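Local coordinates for odorant binding protein OBP69a (PDB 6HHE) that probably binds small volatile odorants and carries them as a secreted, all-helical transport protein of insect olfaction, at residues A[18-29]-A[43-54]; A[62-70]-A[81-90]. All blocks are in the same frame, centred on the assembly; numbering follows the deposited sequence. Where two conformers were deposited one is given.

Contact 1: A[18-29]-A[43-54]; sequences CIKETGVTEDLF and RLKCFIHCVLDK
Cys18 and Cys50 join helix 10-22 to helix 42-55 through one of the three disulfides of this insect odorant-binding protein, whose interlocked cystines staple an all-helical fold. Where they join, the two helix segments run at 134° to each other. The cystine, a covalent bond between the two SG atoms, marks the tight half of the contact, and Cys18 fits as a knob among Phe47, Cys50, Val51 and Lys54. Phe47 is the apolar centre. Its CG lies anti to the backbone N (chi1 173°), which sets its ring among Cys18, Ile19, Thr22 and Phe29. Phe29 brings its edge down on one face in a T-shaped stack, CZ over the middle of the ring, with centroids 4.9 Å apart and planes at 74°. Val51 CG2 covers the opposite face toward its rim, while Cys18 CB, Ile19 CG1 and Val24 CG1 pack around the ring. Thr22 suits its knob position because its methyl CG2 meets the backbone of Cys46 and Phe47, whereas OG1 turns back to donate to Cys18 O at 2.8 Å.

Toward solvent the packing gives way to charge. At one end, Lys54 NZ reaches the syn side of Glu21 OE1 at 2.9 Å, a salt bridge, made in one of the two conformers of Glu21, between two exposed chains. At the other, helix 10-22 ends and Gly23 follows, with a positive phi that favours glycine, and Arg43, bent at chi3, wraps around the turn. Leu28 CD1 lies over one face of its guanidinium, while water 1 links NH2 to Asp27 OD2. Arg43 NH1 donates both to Gly23 O at 3.0 Å and to Thr25 OG1 at 3.0 Å, with both acceptors nearly in the guanidinium plane.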
loop_
_atom_site.group_PDB
_atom_site.type_symbol
_atom_site.label_atom_id
_atom_site.label_comp_id
_atom_site.label_asym_id
_atom_site.label_seq_id
_atom_site.Cartn_x
_atom_site.Cartn_y
_atom_site.Cartn_z
ATOM N N CYS A 18 -9.031 7.046 -5.260
ATOM C CA CYS A 18 -9.179 5.729 -4.654
ATOM C C CYS A 18 -10.156 5.753 -3.484
ATOM O O CYS A 18 -10.897 4.784 -3.288
ATOM C CB CYS A 18 -7.821 5.192 -4.219
ATOM S SG CYS A 18 -6.767 4.618 -5.604
ATOM N N ILE A 19 -10.203 6.845 -2.724
ATOM C CA ILE A 19 -11.258 6.990 -1.722
ATOM C C ILE A 19 -12.631 6.912 -2.365
ATOM O O ILE A 19 -13.518 6.200 -1.880
ATOM C CB ILE A 19 -11.075 8.294 -0.934
ATOM C CG1 ILE A 19 -9.868 8.153 -0.030
ATOM C CG2 ILE A 19 -12.347 8.605 -0.154
ATOM C CD1 ILE A 19 -9.448 9.449 0.628
ATOM N N LYS A 20 -12.838 7.630 -3.478
ATOM C CA LYS A 20 -14.173 7.688 -4.040
ATOM C C LYS A 20 -14.563 6.341 -4.632
ATOM O O LYS A 20 -15.713 5.916 -4.514
ATOM C CB LYS A 20 -14.262 8.784 -5.105
ATOM C CG LYS A 20 -14.215 10.182 -4.543
ATOM C CD LYS A 20 -14.382 11.184 -5.688
ATOM C CE LYS A 20 -14.817 12.546 -5.174
ATOM N NZ LYS A 20 -13.828 13.056 -4.207
ATOM N N GLU A 21 -13.575 5.658 -5.227
ATOM C CA GLU A 21 -13.779 4.398 -5.919
ATOM C C GLU A 21 -14.068 3.253 -4.953
ATOM O O GLU A 21 -14.832 2.341 -5.295
ATOM C CB GLU A 21 -12.534 4.120 -6.779
ATOM C CG GLU A 21 -12.560 2.873 -7.629
ATOM C CD GLU A 21 -11.277 2.680 -8.450
ATOM O OE1 GLU A 21 -10.646 3.673 -8.887
ATOM O OE2 GLU A 21 -10.940 1.504 -8.689
ATOM N N THR A 22 -13.490 3.270 -3.728
ATOM C CA THR A 22 -13.594 2.179 -2.777
ATOM C C THR A 22 -14.550 2.435 -1.620
ATOM O O THR A 22 -14.917 1.481 -0.913
ATOM C CB THR A 22 -12.234 1.828 -2.162
ATOM O OG1 THR A 22 -11.741 2.946 -1.424
ATOM C CG2 THR A 22 -11.266 1.422 -3.245
ATOM N N GLY A 23 -14.919 3.690 -1.367
ATOM C CA GLY A 23 -15.736 3.971 -0.198
ATOM C C GLY A 23 -15.046 3.856 1.150
ATOM O O GLY A 23 -15.737 3.909 2.180
ATOM N N VAL A 24 -13.714 3.746 1.185
ATOM C CA VAL A 24 -12.986 3.831 2.454
ATOM C C VAL A 24 -13.307 5.152 3.140
ATOM O O VAL A 24 -13.471 6.198 2.481
ATOM C CB VAL A 24 -11.470 3.659 2.226
ATOM C CG1 VAL A 24 -10.849 4.889 1.563
ATOM C CG2 VAL A 24 -10.721 3.341 3.522
ATOM N N THR A 25 -13.433 5.112 4.462
ATOM C CA THR A 25 -13.798 6.277 5.247
ATOM C C THR A 25 -12.667 6.650 6.198
ATOM O O THR A 25 -11.797 5.827 6.539
ATOM C CB THR A 25 -15.106 6.048 6.004
ATOM O OG1 THR A 25 -15.097 4.747 6.595
ATOM C CG2 THR A 25 -16.284 6.120 5.065
ATOM N N GLU A 26 -12.650 7.928 6.594
ATOM C CA GLU A 26 -11.563 8.448 7.426
ATOM C C GLU A 26 -11.429 7.709 8.755
ATOM O O GLU A 26 -10.310 7.566 9.260
ATOM C CB GLU A 26 -11.760 9.946 7.669
ATOM C CG GLU A 26 -10.645 10.645 8.483
ATOM C CD GLU A 26 -9.245 10.555 7.855
ATOM O OE1 GLU A 26 -8.239 10.752 8.583
ATOM O OE2 GLU A 26 -9.139 10.295 6.640
ATOM N N ASP A 27 -12.527 7.194 9.320
ATOM C CA ASP A 27 -12.434 6.439 10.570
ATOM C C ASP A 27 -11.509 5.235 10.451
ATOM O O ASP A 27 -10.822 4.892 11.429
ATOM C CB ASP A 27 -13.820 6.009 11.045
ATOM C CG ASP A 27 -14.501 5.089 10.076
ATOM O OD1 ASP A 27 -14.799 5.566 8.969
ATOM O OD2 ASP A 27 -14.735 3.909 10.407
ATOM N N LEU A 28 -11.438 4.613 9.270
ATOM C CA LEU A 28 -10.548 3.472 9.079
ATOM C C LEU A 28 -9.092 3.897 9.092
ATOM O O LEU A 28 -8.244 3.196 9.661
ATOM C CB LEU A 28 -10.869 2.720 7.796
ATOM C CG LEU A 28 -12.286 2.148 7.750
ATOM C CD1 LEU A 28 -12.589 1.478 6.445
ATOM C CD2 LEU A 28 -12.480 1.165 8.904
ATOM N N PHE A 29 -8.779 5.020 8.453
ATOM C CA PHE A 29 -7.405 5.518 8.491
ATOM C C PHE A 29 -7.011 5.944 9.901
ATOM O O PHE A 29 -5.904 5.628 10.381
ATOM C CB PHE A 29 -7.263 6.694 7.522
ATOM C CG PHE A 29 -7.372 6.325 6.045
ATOM C CD1 PHE A 29 -6.646 5.282 5.484
ATOM C CD2 PHE A 29 -8.199 7.079 5.210
ATOM C CE1 PHE A 29 -6.755 4.998 4.079
ATOM C CE2 PHE A 29 -8.295 6.804 3.828
ATOM C CZ PHE A 29 -7.596 5.762 3.274
ATOM N N ARG A 43 -13.139 -2.327 2.713
ATOM C CA ARG A 43 -12.925 -1.085 1.965
ATOM C C ARG A 43 -11.496 -0.570 2.112
ATOM O O ARG A 43 -10.953 -0.027 1.159
ATOM C CB ARG A 43 -13.889 0.011 2.395
ATOM C CG ARG A 43 -15.288 -0.258 1.966
ATOM C CD ARG A 43 -16.288 0.615 2.715
ATOM N NE ARG A 43 -16.358 0.312 4.134
ATOM C CZ ARG A 43 -16.195 1.225 5.101
ATOM N NH1 ARG A 43 -15.920 2.493 4.819
ATOM N NH2 ARG A 43 -16.264 0.822 6.378
ATOM N N LEU A 44 -10.853 -0.799 3.269
ATOM C CA LEU A 44 -9.453 -0.413 3.418
ATOM C C LEU A 44 -8.564 -1.307 2.571
ATOM O O LEU A 44 -7.637 -0.816 1.922
ATOM C CB LEU A 44 -9.073 -0.444 4.869
ATOM C CG LEU A 44 -7.616 -0.060 5.178
ATOM C CD1 LEU A 44 -7.282 1.348 4.685
ATOM C CD2 LEU A 44 -7.349 -0.127 6.678
ATOM N N LYS A 45 -8.838 -2.619 2.548
ATOM C CA LYS A 45 -8.059 -3.521 1.707
ATOM C C LYS A 45 -8.138 -3.070 0.257
ATOM O O LYS A 45 -7.125 -3.047 -0.462
ATOM C CB LYS A 45 -8.596 -4.963 1.836
ATOM C CG LYS A 45 -8.623 -5.498 3.259
ATOM C CD LYS A 45 -8.955 -6.997 3.237
ATOM C CE LYS A 45 -9.034 -7.420 4.647
ATOM N NZ LYS A 45 -9.640 -8.809 4.630
ATOM N N CYS A 46 -9.327 -2.705 -0.188
ATOM C CA CYS A 46 -9.477 -2.329 -1.585
ATOM C C CYS A 46 -8.891 -0.962 -1.880
ATOM O O CYS A 46 -8.407 -0.766 -2.997
ATOM C CB CYS A 46 -10.923 -2.376 -1.992
ATOM S SG CYS A 46 -11.560 -4.073 -2.084
ATOM N N PHE A 47 -8.924 -0.031 -0.929
ATOM C CA PHE A 47 -8.176 1.216 -1.100
ATOM C C PHE A 47 -6.707 0.935 -1.335
ATOM O O PHE A 47 -6.078 1.550 -2.197
ATOM C CB PHE A 47 -8.366 2.107 0.127
ATOM C CG PHE A 47 -7.510 3.321 0.111
ATOM C CD1 PHE A 47 -7.909 4.433 -0.615
ATOM C CD2 PHE A 47 -6.315 3.351 0.814
ATOM C CE1 PHE A 47 -7.064 5.556 -0.654
ATOM C CE2 PHE A 47 -5.450 4.465 0.772
ATOM C CZ PHE A 47 -5.860 5.574 0.036
ATOM N N ILE A 48 -6.108 0.073 -0.504
ATOM C CA ILE A 48 -4.689 -0.229 -0.650
ATOM C C ILE A 48 -4.429 -0.861 -2.009
ATOM O O ILE A 48 -3.503 -0.451 -2.724
ATOM C CB ILE A 48 -4.222 -1.139 0.508
ATOM C CG1 ILE A 48 -4.407 -0.413 1.826
ATOM C CG2 ILE A 48 -2.768 -1.511 0.291
ATOM C CD1 ILE A 48 -4.102 -1.250 3.021
ATOM N N HIS A 49 -5.297 -1.785 -2.441
ATOM C CA HIS A 49 -5.147 -2.331 -3.783
ATOM C C HIS A 49 -5.232 -1.242 -4.846
ATOM O O HIS A 49 -4.438 -1.237 -5.789
ATOM C CB HIS A 49 -6.203 -3.399 -4.040
ATOM C CG HIS A 49 -6.153 -3.945 -5.418
ATOM N ND1 HIS A 49 -6.877 -3.396 -6.456
ATOM C CD2 HIS A 49 -5.413 -4.942 -5.950
ATOM C CE1 HIS A 49 -6.590 -4.047 -7.572
ATOM N NE2 HIS A 49 -5.726 -5.004 -7.289
ATOM N N CYS A 50 -6.170 -0.310 -4.685
ATOM C CA CYS A 50 -6.381 0.785 -5.643
ATOM C C CYS A 50 -5.117 1.605 -5.796
ATOM O O CYS A 50 -4.723 1.941 -6.927
ATOM C CB CYS A 50 -7.549 1.636 -5.129
ATOM S SG CYS A 50 -8.026 3.025 -6.306
ATOM N N VAL A 51 -4.482 1.939 -4.675
ATOM C CA VAL A 51 -3.263 2.738 -4.707
ATOM C C VAL A 51 -2.161 1.977 -5.422
ATOM O O VAL A 51 -1.523 2.517 -6.335
ATOM C CB VAL A 51 -2.856 3.150 -3.294
ATOM C CG1 VAL A 51 -1.446 3.797 -3.278
ATOM C CG2 VAL A 51 -3.910 4.087 -2.680
ATOM N N LEU A 52 -1.935 0.716 -5.053
ATOM C CA LEU A 52 -0.904 -0.083 -5.720
ATOM C C LEU A 52 -1.159 -0.179 -7.216
ATOM O O LEU A 52 -0.220 -0.121 -8.029
ATOM C CB LEU A 52 -0.844 -1.491 -5.120
ATOM C CG LEU A 52 -0.336 -1.533 -3.699
ATOM C CD1 LEU A 52 -0.399 -2.988 -3.226
ATOM C CD2 LEU A 52 1.099 -1.023 -3.527
ATOM N N ASP A 53 -2.421 -0.333 -7.600
ATOM C CA ASP A 53 -2.759 -0.492 -9.005
ATOM C C ASP A 53 -2.530 0.803 -9.769
ATOM O O ASP A 53 -1.997 0.775 -10.886
ATOM C CB ASP A 53 -4.206 -0.961 -9.123
ATOM C CG ASP A 53 -4.661 -1.051 -10.569
ATOM O OD1 ASP A 53 -4.321 -2.046 -11.236
ATOM O OD2 ASP A 53 -5.329 -0.114 -11.036
ATOM N N LYS A 54 -2.865 1.949 -9.156
ATOM C CA LYS A 54 -2.699 3.256 -9.801
ATOM C C LYS A 54 -1.230 3.558 -10.059
ATOM O O LYS A 54 -0.891 4.218 -11.058
ATOM C CB LYS A 54 -3.297 4.364 -8.922
ATOM C CG LYS A 54 -4.751 4.841 -9.218
ATOM C CD LYS A 54 -5.630 3.816 -9.829
ATOM C CE LYS A 54 -7.100 4.296 -9.829
ATOM N NZ LYS A 54 -8.091 3.227 -10.071
HETATM O O HOH W 1 -16.244 2.534 8.711
#

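Contact 2: A[62-70]-A[81-90]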
loop_
_atom_site.group_PDB
_atom_site.type_symbol
_atom_site.label_atom_id
_atom_site.label_comp_id
_atom_site.label_asym_id
_atom_site.label_seq_id
_atom_site.Cartn_x
_atom_site.Cartn_y
_atom_site.Cartn_z
ATOM N N ASN A 62 -2.662 -10.346 -9.753
ATOM C CA ASN A 62 -2.468 -10.084 -8.322
ATOM C C ASN A 62 -1.046 -10.409 -7.864
ATOM O O ASN A 62 -0.834 -10.894 -6.752
ATOM C CB ASN A 62 -3.473 -10.852 -7.472
ATOM C CG ASN A 62 -4.884 -10.513 -7.813
ATOM O OD1 ASN A 62 -5.186 -9.388 -8.204
ATOM N ND2 ASN A 62 -5.769 -11.487 -7.670
ATOM N N ILE A 63 -0.058 -10.147 -8.717
ATOM C CA ILE A 63 1.346 -10.281 -8.336
ATOM C C ILE A 63 1.929 -8.890 -8.167
ATOM O O ILE A 63 1.694 -7.997 -8.996
ATOM C CB ILE A 63 2.147 -11.109 -9.352
ATOM C CG1 ILE A 63 1.805 -12.586 -9.182
ATOM C CG2 ILE A 63 3.624 -10.938 -9.119
ATOM C CD1 ILE A 63 0.984 -13.128 -10.283
ATOM N N VAL A 64 2.656 -8.693 -7.077
ATOM C CA VAL A 64 3.202 -7.383 -6.752
ATOM C C VAL A 64 4.584 -7.227 -7.365
ATOM O O VAL A 64 5.413 -8.133 -7.274
ATOM C CB VAL A 64 3.242 -7.223 -5.232
ATOM C CG1 VAL A 64 3.859 -5.890 -4.837
ATOM C CG2 VAL A 64 1.817 -7.407 -4.673
ATOM N N HIS A 65 4.850 -6.052 -7.922
ATOM C CA HIS A 65 6.141 -5.750 -8.558
ATOM C C HIS A 65 6.699 -4.465 -7.989
ATOM O O HIS A 65 6.869 -3.472 -8.684
ATOM C CB HIS A 65 5.982 -5.644 -10.067
ATOM C CG HIS A 65 5.311 -6.827 -10.680
ATOM N ND1 HIS A 65 5.932 -8.053 -10.796
ATOM C CD2 HIS A 65 4.071 -6.982 -11.195
ATOM C CE1 HIS A 65 5.106 -8.910 -11.368
ATOM N NE2 HIS A 65 3.968 -8.287 -11.617
ATOM N N LEU A 66 6.979 -4.473 -6.688
ATOM C CA LEU A 66 7.535 -3.286 -6.061
ATOM C C LEU A 66 8.899 -2.944 -6.649
ATOM O O LEU A 66 9.314 -1.778 -6.633
ATOM C CB LEU A 66 7.617 -3.542 -4.557
ATOM C CG LEU A 66 7.829 -2.298 -3.719
ATOM C CD1 LEU A 66 6.533 -1.519 -3.643
ATOM C CD2 LEU A 66 8.232 -2.676 -2.332
ATOM N N ASP A 67 9.618 -3.945 -7.164
ATOM C CA ASP A 67 10.920 -3.672 -7.739
ATOM C C ASP A 67 10.848 -2.718 -8.925
ATOM O O ASP A 67 11.881 -2.162 -9.301
ATOM C CB ASP A 67 11.590 -4.992 -8.082
ATOM C CG ASP A 67 10.764 -5.883 -8.992
ATOM O OD1 ASP A 67 9.518 -5.950 -8.918
ATOM O OD2 ASP A 67 11.391 -6.599 -9.793
ATOM N N ASN A 68 9.654 -2.466 -9.465
ATOM C CA ASN A 68 9.500 -1.486 -10.541
ATOM C C ASN A 68 9.966 -0.112 -10.095
ATOM O O ASN A 68 10.544 0.646 -10.883
ATOM C CB ASN A 68 8.043 -1.424 -10.982
ATOM C CG ASN A 68 7.666 -2.585 -11.857
ATOM O OD1 ASN A 68 8.506 -3.428 -12.170
ATOM N ND2 ASN A 68 6.397 -2.650 -12.248
ATOM N N LEU A 69 9.752 0.211 -8.823
ATOM C CA LEU A 69 10.180 1.504 -8.296
ATOM C C LEU A 69 11.681 1.722 -8.422
ATOM O O LEU A 69 12.134 2.870 -8.323
ATOM C CB LEU A 69 9.774 1.616 -6.829
ATOM C CG LEU A 69 8.250 1.642 -6.608
ATOM C CD1 LEU A 69 7.874 1.766 -5.183
ATOM C CD2 LEU A 69 7.704 2.812 -7.418
ATOM N N LEU A 70 12.458 0.654 -8.608
ATOM C CA LEU A 70 13.919 0.749 -8.616
ATOM C C LEU A 70 14.432 1.418 -9.880
ATOM O O LEU A 70 15.440 2.132 -9.847
ATOM C CB LEU A 70 14.541 -0.640 -8.492
ATOM C CG LEU A 70 14.344 -1.369 -7.168
ATOM C CD1 LEU A 70 14.721 -2.837 -7.388
ATOM C CD2 LEU A 70 15.168 -0.761 -6.060
ATOM N N VAL A 81 13.435 0.106 -0.964
ATOM C CA VAL A 81 12.577 -0.657 -1.863
ATOM C C VAL A 81 13.062 -2.080 -2.014
ATOM O O VAL A 81 12.261 -3.022 -1.983
ATOM C CB VAL A 81 12.493 0.055 -3.211
ATOM C CG1 VAL A 81 11.808 -0.831 -4.230
ATOM C CG2 VAL A 81 11.820 1.389 -3.083
ATOM N N GLU A 82 14.374 -2.271 -2.192
ATOM C CA GLU A 82 14.890 -3.631 -2.318
ATOM C C GLU A 82 14.538 -4.474 -1.113
ATOM O O GLU A 82 14.163 -5.634 -1.268
ATOM C CB GLU A 82 16.393 -3.616 -2.515
ATOM C CG GLU A 82 16.805 -3.020 -3.764
ATOM C CD GLU A 82 18.220 -3.310 -4.052
ATOM O OE1 GLU A 82 18.994 -3.769 -3.190
ATOM O OE2 GLU A 82 18.541 -3.075 -5.196
ATOM N N GLU A 83 14.657 -3.914 0.084
ATOM C CA GLU A 83 14.383 -4.714 1.269
ATOM C C GLU A 83 12.913 -5.106 1.343
ATOM O O GLU A 83 12.584 -6.260 1.685
ATOM C CB GLU A 83 14.837 -3.969 2.516
ATOM C CG GLU A 83 14.453 -4.712 3.772
ATOM C CD GLU A 83 14.692 -3.976 5.059
ATOM O OE1 GLU A 83 14.297 -2.823 5.197
ATOM O OE2 GLU A 83 15.277 -4.601 5.992
ATOM N N LEU A 84 12.002 -4.183 1.024
ATOM C CA LEU A 84 10.574 -4.524 1.053
ATOM C C LEU A 84 10.222 -5.563 0.009
ATOM O O LEU A 84 9.493 -6.531 0.294
ATOM C CB LEU A 84 9.731 -3.267 0.857
ATOM C CG LEU A 84 9.795 -2.253 1.987
ATOM C CD1 LEU A 84 9.181 -0.962 1.565
ATOM C CD2 LEU A 84 9.032 -2.783 3.204
ATOM N N HIS A 85 10.793 -5.430 -1.182
ATOM C CA HIS A 85 10.534 -6.369 -2.251
ATOM C C HIS A 85 11.063 -7.755 -1.913
ATOM O O HIS A 85 10.347 -8.761 -2.050
ATOM C CB HIS A 85 11.204 -5.845 -3.529
ATOM C CG HIS A 85 11.176 -6.847 -4.619
ATOM N ND1 HIS A 85 10.023 -7.158 -5.305
ATOM C CD2 HIS A 85 12.131 -7.695 -5.067
ATOM C CE1 HIS A 85 10.278 -8.133 -6.162
ATOM N NE2 HIS A 85 11.548 -8.474 -6.039
ATOM N N THR A 86 12.297 -7.827 -1.422
ATOM C CA THR A 86 12.878 -9.158 -1.186
ATOM C C THR A 86 12.268 -9.802 0.047
ATOM O O THR A 86 12.069 -11.032 0.067
ATOM C CB THR A 86 14.399 -9.063 -1.058
ATOM O OG1 THR A 86 14.763 -8.283 0.080
ATOM C CG2 THR A 86 15.025 -8.503 -2.299
ATOM N N THR A 87 11.933 -9.000 1.078
ATOM C CA THR A 87 11.391 -9.596 2.301
ATOM C C THR A 87 9.960 -10.042 2.103
ATOM O O THR A 87 9.550 -11.079 2.648
ATOM C CB THR A 87 11.475 -8.597 3.447
ATOM O OG1 THR A 87 12.841 -8.170 3.613
ATOM C CG2 THR A 87 10.961 -9.211 4.736
ATOM N N CYS A 88 9.171 -9.259 1.375
ATOM C CA CYS A 88 7.728 -9.400 1.358
ATOM C C CYS A 88 7.201 -9.971 0.059
ATOM O O CYS A 88 6.223 -10.724 0.092
ATOM C CB CYS A 88 7.058 -8.052 1.625
ATOM S SG CYS A 88 7.442 -7.495 3.283
ATOM N N GLY A 89 7.817 -9.628 -1.069
ATOM C CA GLY A 89 7.337 -10.135 -2.351
ATOM C C GLY A 89 5.841 -9.956 -2.487
ATOM O O GLY A 89 5.298 -8.877 -2.227
ATOM N N THR A 90 5.165 -10.996 -2.957
ATOM C CA THR A 90 3.711 -11.027 -3.009
ATOM C C THR A 90 3.224 -11.923 -1.877
ATOM O O THR A 90 3.619 -13.093 -1.783
ATOM C CB THR A 90 3.215 -11.548 -4.361
ATOM O OG1 THR A 90 3.746 -10.751 -5.410
ATOM C CG2 THR A 90 1.700 -11.484 -4.402
HETATM O O HOH W 2 7.301 -6.856 -5.116
#
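His85 presents one ring face to Asp67, whose CB stands 3.8 Å from the ring centroid and almost on its normal, a CH-pi contact. Beyond CB the carboxylate leans over the CE1 side, its plane only 18° from the ring, so the two flat groups are stacked rather than joined edge to edge. CG of His85 lies anti to the backbone N (chi1 171°), which carries the ring out to meet Asp67 face on. In the ring plane, His85 ND1 meets water 2 at 2.7 Å; the same water accepts from Leu66 N at 2.9 Å, and its bond to Val64 O is weak. A leucine in place of His85 would probably leave this water without its ring partner and deprive Asp67 of the flat surface it lies on.

Leucine and valine suit the apolar flank because their branched methyls pack between the segments without needing polar partners. Leu66 crosses Leu84 at a slant, Leu66 CD2 coming within 3.6 Å of Leu84 CB. Val81 CG1 fits between Leu66, Leu69 and Leu70; the side chains of Leu70 and Val81 slide past each other in opposite directions. At the far end Thr90 offers both branches: OG1 accepts a fairly straight bond from Val64 N at 2.9 Å (161°), while CG2 lies against Asn62 O. Gly89, with positive phi, follows the helix and turns the chain toward Thr90.

The contact thus lays segment 62-70, up to the start of helix 69-72, along helix 78-88. Tyr107 of helix 96-110 touches both Val64 and Leu66, and the Cys88-Cys106 disulfide ties helix 78-88 to that same helix.

In the fold
Contact 1 closes before contact 2 opens, so the two follow in series along the chain, on opposite sides of its centre. Their centres are 20 Å apart and their nearest atoms about 5 Å, without touching. They share no helix: contact 1 uses helices 10-22, 26-35 and 42-55, contact 2 helices 69-72 and 78-88. Helix 96-110 connects them, bonded to Cys46 of the first through Cys97 and to Cys88 of the second through Cys106. These two disulfides tie both contacts to one helix, while Cys18-Cys50 is internal to contact 1. Glu83 of segment 81-90 also lines the pocket holding 2-(2-methoxyethoxy)ethanol, together with Ile80, Asn111 and Ile114.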